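PDB 3G7G: UPF0311 protein CA_C3321 from Clostridium acetobutylicum ATCC 824, which is of unknown function, a beta-rich member of the UPF0311 (DUF3237) family whose role the structure alone does not show. Local coordinates for the interface of chains A and B. Sequence-based numbering; all coordinates share one arbitrary frame. Chains: chain A/B, UPF0311 protein CA_C3321.

The interface of chains A and B. Residues chain A 11, 140, 142, 155; chain B 9.
The N-terminal arm of one copy reaches across to the sheet of the other: B:Met9, the first modelled residue of chain B, lies among A:Tyr11, A:Tyr155, A:Val140 and A:Cys142. A hydrogen bond runs from the phenol OH of A:Tyr11 to the backbone O of B:Met9, 2.7 Å long; the phenol is the donor, since the carbonyl can only accept. In the same pair the methionine runs antiparallel to the tyrosine, so that its backbone lies by the hydroxyl and its methyl CE returns over the inner end of the ring, 3.9 Å from CG of A:Tyr11 and nearer the rim than the centre. A chi1 of 61° sets this ring between its own backbone N and carbonyl carbon, with the hydroxyl pointing toward the arriving arm. A:Tyr155 meets the methionine mainly with a ring face: CB of B:Met9 sits 3.9 Å from the ring centroid in a CH-pi contact, displaced toward the CE2-CZ side. The carbonyl O of A:Val140 meets the edge of the same ring in its plane. Bends at chi2 (144°) and chi3 (133°) carry the methionine toward A:Val140, bringing SD to 3.7 Å from CG1 of that residue, whose side chain crosses it nearly at right angles. SG of A:Cys142 flanks the start of the chain, 3.9 Å from CB of B:Met9. The thioether is thus held by apolar packing, while the hydrogen bond ties the carbonyl of the same residue to chain A. B:Met9 buries 116 Å² here. The two-fold repeats the contact with the chains exchanged, a reciprocal arm exchange that may help hold this pair together within the deposited assembly of four copies, although the crystal alone does not establish the state in solution. On chain A the receiving residues come from strands 11-21, 139-144 and 150-157, with A:Tyr11 at the very start of the first strand, just beyond chain A's own N-terminal arm.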
# COMPACT_ATOMS: atom_id res chain seq x y z
N TYR A 11 16.81 -16.42 11.61
CA TYR A 11 15.94 -15.44 12.24
C TYR A 11 16.19 -15.40 13.74
O TYR A 11 16.78 -16.31 14.31
CB TYR A 11 14.46 -15.77 11.96
CG TYR A 11 14.01 -17.10 12.49
CD1 TYR A 11 13.66 -17.26 13.82
CD2 TYR A 11 13.98 -18.23 11.67
CE1 TYR A 11 13.26 -18.49 14.33
CE2 TYR A 11 13.59 -19.47 12.17
CZ TYR A 11 13.24 -19.60 13.50
OH TYR A 11 12.83 -20.83 13.99
N VAL A 140 8.85 -11.17 10.57
CA VAL A 140 7.68 -12.02 10.51
C VAL A 140 7.13 -12.11 11.92
O VAL A 140 7.89 -12.20 12.89
CB VAL A 140 8.02 -13.44 10.03
CG1 VAL A 140 6.82 -14.33 10.18
CG2 VAL A 140 8.48 -13.45 8.60
N CYS A 142 4.39 -14.29 14.34
CA CYS A 142 3.55 -15.46 14.60
C CYS A 142 2.59 -15.13 15.71
O CYS A 142 3.02 -14.75 16.79
CB CYS A 142 4.41 -16.66 15.02
SG CYS A 142 5.48 -17.23 13.69
N TYR A 155 9.75 -11.82 14.84
CA TYR A 155 11.01 -12.42 14.41
C TYR A 155 11.70 -11.56 13.38
O TYR A 155 11.11 -11.16 12.38
CB TYR A 155 10.77 -13.80 13.83
CG TYR A 155 10.24 -14.80 14.83
CD1 TYR A 155 11.10 -15.57 15.59
CD2 TYR A 155 8.89 -14.98 14.98
CE1 TYR A 155 10.60 -16.50 16.50
CE2 TYR A 155 8.39 -15.89 15.87
CZ TYR A 155 9.24 -16.65 16.61
OH TYR A 155 8.70 -17.56 17.50
N MET B 9 9.11 -20.77 15.35
CA MET B 9 8.69 -20.42 13.94
C MET B 9 9.31 -21.34 12.87
O MET B 9 10.54 -21.43 12.73
CB MET B 9 9.01 -18.93 13.63
CG MET B 9 9.51 -18.65 12.20
SD MET B 9 8.98 -17.09 11.45
CE MET B 9 10.55 -16.54 10.83